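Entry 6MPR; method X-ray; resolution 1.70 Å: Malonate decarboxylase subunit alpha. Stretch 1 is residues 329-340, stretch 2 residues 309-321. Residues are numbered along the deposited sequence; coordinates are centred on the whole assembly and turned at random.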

# COMPACT_ATOMS: atom_id res chain seq x y z
N LYS A 329 1.99 -22.45 -17.99
CA LYS A 329 2.58 -22.50 -19.32
C LYS A 329 1.96 -21.48 -20.27
O LYS A 329 2.65 -20.92 -21.12
CB LYS A 329 2.46 -23.92 -19.89
N TYR A 330 0.65 -21.23 -20.13
CA TYR A 330 -0.01 -20.16 -20.87
C TYR A 330 0.59 -18.81 -20.51
O TYR A 330 0.96 -18.01 -21.38
CB TYR A 330 -1.51 -20.16 -20.56
CG TYR A 330 -2.29 -19.06 -21.24
CD1 TYR A 330 -2.63 -19.17 -22.58
CD2 TYR A 330 -2.69 -17.93 -20.54
CE1 TYR A 330 -3.34 -18.17 -23.21
CE2 TYR A 330 -3.40 -16.92 -21.16
CZ TYR A 330 -3.73 -17.05 -22.50
OH TYR A 330 -4.46 -16.07 -23.13
N VAL A 331 0.70 -18.53 -19.20
CA VAL A 331 1.30 -17.27 -18.77
C VAL A 331 2.70 -17.14 -19.34
O VAL A 331 3.07 -16.07 -19.84
CB VAL A 331 1.31 -17.18 -17.24
CG1 VAL A 331 2.21 -16.00 -16.81
CG2 VAL A 331 -0.13 -17.04 -16.70
N ALA A 332 3.50 -18.21 -19.28
CA ALA A 332 4.86 -18.13 -19.79
C ALA A 332 4.88 -17.90 -21.30
O ALA A 332 5.84 -17.33 -21.83
CB ALA A 332 5.63 -19.41 -19.44
N ALA A 333 3.84 -18.33 -22.00
CA ALA A 333 3.73 -18.12 -23.43
C ALA A 333 3.08 -16.79 -23.78
O ALA A 333 2.91 -16.50 -24.98
CB ALA A 333 2.94 -19.28 -24.07
N ARG A 334 2.74 -15.97 -22.78
CA ARG A 334 2.14 -14.65 -23.01
C ARG A 334 2.89 -13.53 -22.27
O ARG A 334 2.30 -12.74 -21.54
CB ARG A 334 0.67 -14.68 -22.58
CG ARG A 334 -0.18 -15.71 -23.34
CD ARG A 334 -0.46 -15.22 -24.76
NE ARG A 334 -1.29 -16.14 -25.53
CZ ARG A 334 -0.82 -17.21 -26.17
NH1 ARG A 334 0.48 -17.51 -26.11
NH2 ARG A 334 -1.64 -17.98 -26.88
N PRO A 335 4.22 -13.45 -22.44
CA PRO A 335 4.99 -12.50 -21.63
C PRO A 335 4.74 -11.05 -22.00
O PRO A 335 5.08 -10.17 -21.20
CB PRO A 335 6.44 -12.91 -21.89
CG PRO A 335 6.41 -13.47 -23.26
CD PRO A 335 5.09 -14.19 -23.37
N ASP A 336 4.16 -10.76 -23.17
CA ASP A 336 3.79 -9.37 -23.44
C ASP A 336 2.71 -8.85 -22.49
O ASP A 336 2.63 -7.64 -22.26
CB ASP A 336 3.34 -9.20 -24.89
CG ASP A 336 4.51 -9.11 -25.85
OD1 ASP A 336 5.63 -8.87 -25.37
OD2 ASP A 336 4.32 -9.29 -27.08
N VAL A 337 1.90 -9.74 -21.93
CA VAL A 337 0.76 -9.38 -21.10
C VAL A 337 1.10 -9.48 -19.62
O VAL A 337 0.78 -8.58 -18.85
CB VAL A 337 -0.45 -10.27 -21.45
CG1 VAL A 337 -1.61 -9.99 -20.51
CG2 VAL A 337 -0.84 -9.99 -22.90
N PHE A 338 1.75 -10.57 -19.21
CA PHE A 338 2.02 -10.87 -17.80
C PHE A 338 3.42 -10.41 -17.40
O PHE A 338 4.25 -10.06 -18.24
CB PHE A 338 1.86 -12.38 -17.54
CG PHE A 338 0.45 -12.89 -17.73
CD1 PHE A 338 -0.48 -12.78 -16.70
CD2 PHE A 338 0.06 -13.45 -18.93
CE1 PHE A 338 -1.78 -13.22 -16.86
CE2 PHE A 338 -1.27 -13.90 -19.11
CZ PHE A 338 -2.18 -13.78 -18.07
N PHE A 339 3.68 -10.41 -16.09
CA PHE A 339 5.00 -10.08 -15.56
C PHE A 339 5.76 -11.38 -15.34
O PHE A 339 5.41 -12.18 -14.46
CB PHE A 339 4.88 -9.26 -14.27
CG PHE A 339 4.42 -7.83 -14.50
CD1 PHE A 339 3.07 -7.55 -14.68
CD2 PHE A 339 5.35 -6.79 -14.57
CE1 PHE A 339 2.64 -6.23 -14.91
CE2 PHE A 339 4.92 -5.47 -14.79
CZ PHE A 339 3.56 -5.20 -14.96
N THR A 340 6.80 -11.61 -16.13
CA THR A 340 7.53 -12.87 -16.11
C THR A 340 9.02 -12.57 -15.99
O THR A 340 9.50 -11.53 -16.46
CB THR A 340 7.28 -13.70 -17.38
OG1 THR A 340 7.75 -12.98 -18.52
CG2 THR A 340 5.79 -14.02 -17.53
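Stretch 2 (309-321) AIETGWVESVHCF

Stretch 2 enters as the end of a helix, residues 309-311, and leaves it at Gly313, whose phi/psi of 91/12° departs from helical values. Two bonds reach back into the last turn, from Gly313 N to Ile310 O at 3.1 Å and from Trp314 N to Ala309 O at 3.0 Å, and together with the positive phi they define a Schellman motif. A side chain at these backbone angles would be jammed against the carbonyl oxygen of Thr312, which by itself calls for glycine. After an irregular passage through Trp314, Val315 and Glu316, the chain extends, and residues 317-319 form a strand. Stretch 1 also begins in a helix that started earlier in the chain. Residues 335-337 have helical phi/psi without the regular bonds, and the backbone opens out at Phe338, where psi reaches 168°.

The two chains run in the same direction where they meet: Val337 pairs with Ser317 (CA to CA 4.5 Å) and Phe338 with Val318 (CA to CA 5.2 Å), so the register advances together on both sides. One direct backbone hydrogen bond joins them, from Val318 N to Val337 O at 3.0 Å with an angle of 160°. The same carbonyl takes a CA-H...O contact from Ser317, CA to Val337 O being 3.3 Å with 147° at the hydrogen. Water extends the pairing before and after this point. Water 1 donates to Glu316 O at 2.7 Å and to Asp336 O at 2.8 Å, bridging two carbonyls that could not bond to each other; water 2 donates to Val318 O at 2.6 Å and accepts from Phe339 N at 2.9 Å.

Among the side chains, the polar cluster gathers on Glu311. Its CA-to-CB bond points sideways, but the end of the side chain comes nearer to stretch 1. There Tyr330 OH donates to Glu311 OE2 at 2.6 Å, and Arg334 NE donates to the same OE2 at 2.8 Å and 163° within a salt bridge. Arg334 NH2 adds a bond to Glu311 OE1 at 3.2 Å and 155°, so the guanidinium engages both carboxylate oxygens. Arg334 NH1 turns back to its own stretch, donating to Ala333 O at 2.9 Å.

Next to this cluster lies an apolar one. Ile310 points toward stretch 1, and its CD1 lies 3.8 Å from Tyr330 CE2 and 3.7 Å from Phe338 CZ. Val337, the residue most covered by stretch 2, places CG1 4.0 Å from Val315 CG1 and 3.9 Å from Val318 CG2. Phe338 also approaches Val318, CE1 to CB at 3.8 Å, while Cys320 SG meets the edge of its ring, 4.0 Å from Phe338 CD1.

Farther along, Phe339 and His319 make an edge-to-face pair: the edge of His319 addresses the face of Phe339, with centroids 5.0 Å apart, planes at 75°, and His319 CD2 3.6 Å from Phe339 CD1. In all, the two stretches bury 593 Å², both sides summed.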

# COMPACT_ATOMS: atom_id res chain seq x y z
N ALA A 309 -10.50 -13.05 -23.63
CA ALA A 309 -10.22 -11.62 -23.65
C ALA A 309 -8.75 -11.32 -23.93
O ALA A 309 -8.43 -10.31 -24.55
CB ALA A 309 -10.64 -10.99 -22.31
N ILE A 310 -7.83 -12.17 -23.44
CA ILE A 310 -6.42 -12.00 -23.80
C ILE A 310 -6.21 -12.32 -25.27
O ILE A 310 -5.58 -11.55 -26.00
CB ILE A 310 -5.53 -12.89 -22.93
CG1 ILE A 310 -5.63 -12.49 -21.46
CG2 ILE A 310 -4.08 -12.80 -23.40
CD1 ILE A 310 -4.98 -13.52 -20.54
N GLU A 311 -6.74 -13.46 -25.72
CA GLU A 311 -6.45 -13.91 -27.08
C GLU A 311 -7.00 -12.95 -28.13
O GLU A 311 -6.42 -12.85 -29.23
CB GLU A 311 -7.01 -15.31 -27.31
CG GLU A 311 -6.34 -16.39 -26.47
CD GLU A 311 -4.84 -16.45 -26.69
OE1 GLU A 311 -4.42 -16.76 -27.82
OE2 GLU A 311 -4.08 -16.16 -25.73
N THR A 312 -8.11 -12.27 -27.84
CA THR A 312 -8.68 -11.35 -28.82
C THR A 312 -8.15 -9.93 -28.69
O THR A 312 -8.63 -9.05 -29.41
CB THR A 312 -10.21 -11.32 -28.72
OG1 THR A 312 -10.60 -11.10 -27.35
CG2 THR A 312 -10.82 -12.64 -29.20
N GLY A 313 -7.20 -9.69 -27.80
CA GLY A 313 -6.52 -8.40 -27.75
C GLY A 313 -7.12 -7.36 -26.83
O GLY A 313 -6.73 -6.19 -26.92
N TRP A 314 -8.05 -7.73 -25.95
CA TRP A 314 -8.61 -6.76 -25.01
C TRP A 314 -7.64 -6.45 -23.89
O TRP A 314 -7.54 -5.30 -23.44
CB TRP A 314 -9.90 -7.27 -24.38
CG TRP A 314 -11.05 -7.28 -25.32
CD1 TRP A 314 -11.27 -8.16 -26.33
CD2 TRP A 314 -12.16 -6.38 -25.31
NE1 TRP A 314 -12.44 -7.85 -26.98
CE2 TRP A 314 -13.01 -6.77 -26.36
CE3 TRP A 314 -12.52 -5.28 -24.53
CZ2 TRP A 314 -14.19 -6.08 -26.66
CZ3 TRP A 314 -13.68 -4.60 -24.81
CH2 TRP A 314 -14.51 -5.00 -25.88
N VAL A 315 -6.93 -7.47 -23.41
CA VAL A 315 -6.17 -7.40 -22.17
C VAL A 315 -4.73 -7.04 -22.51
O VAL A 315 -4.00 -7.86 -23.08
CB VAL A 315 -6.24 -8.72 -21.40
CG1 VAL A 315 -5.39 -8.62 -20.15
CG2 VAL A 315 -7.69 -9.07 -21.04
N GLU A 316 -4.31 -5.85 -22.10
CA GLU A 316 -2.96 -5.37 -22.42
C GLU A 316 -1.93 -5.73 -21.36
O GLU A 316 -0.77 -5.96 -21.70
CB GLU A 316 -2.99 -3.86 -22.64
CG GLU A 316 -3.72 -3.58 -23.96
CD GLU A 316 -3.97 -2.12 -24.26
OE1 GLU A 316 -4.80 -1.85 -25.15
OE2 GLU A 316 -3.35 -1.24 -23.61
N SER A 317 -2.34 -5.81 -20.10
CA SER A 317 -1.40 -6.08 -19.02
C SER A 317 -2.16 -6.70 -17.86
O SER A 317 -3.30 -6.34 -17.58
CB SER A 317 -0.69 -4.81 -18.58
OG SER A 317 -1.59 -3.92 -17.92
N VAL A 318 -1.51 -7.65 -17.19
CA VAL A 318 -2.04 -8.23 -15.96
C VAL A 318 -0.88 -8.34 -14.99
O VAL A 318 0.14 -8.97 -15.31
CB VAL A 318 -2.65 -9.62 -16.19
CG1 VAL A 318 -3.20 -10.19 -14.88
CG2 VAL A 318 -3.71 -9.58 -17.25
N HIS A 319 -1.04 -7.75 -13.81
CA HIS A 319 -0.18 -8.00 -12.66
C HIS A 319 -0.94 -8.89 -11.67
O HIS A 319 -2.13 -8.68 -11.45
CB HIS A 319 0.24 -6.70 -11.97
CG HIS A 319 1.33 -6.90 -10.98
ND1 HIS A 319 1.09 -7.07 -9.63
CD2 HIS A 319 2.67 -7.07 -11.15
CE1 HIS A 319 2.23 -7.28 -9.01
NE2 HIS A 319 3.20 -7.30 -9.90
N CYS A 320 -0.25 -9.87 -11.08
CA CYS A 320 -0.90 -10.98 -10.39
C CYS A 320 -0.56 -11.02 -8.91
O CYS A 320 0.60 -10.82 -8.53
CB CYS A 320 -0.48 -12.33 -10.99
SG CYS A 320 -0.93 -12.57 -12.71
N PHE A 321 -1.58 -11.32 -8.08
CA PHE A 321 -1.37 -11.59 -6.67
C PHE A 321 -0.71 -12.95 -6.44
O PHE A 321 0.03 -13.12 -5.46
CB PHE A 321 -2.70 -11.57 -5.91
CG PHE A 321 -3.61 -10.43 -6.26
CD1 PHE A 321 -3.49 -9.21 -5.63
CD2 PHE A 321 -4.60 -10.60 -7.21
CE1 PHE A 321 -4.35 -8.17 -5.92
CE2 PHE A 321 -5.47 -9.56 -7.52
CZ PHE A 321 -5.34 -8.34 -6.89
O HOH W 1 1.74 -5.54 -20.69
O HOH W 2 1.49 -10.98 -14.32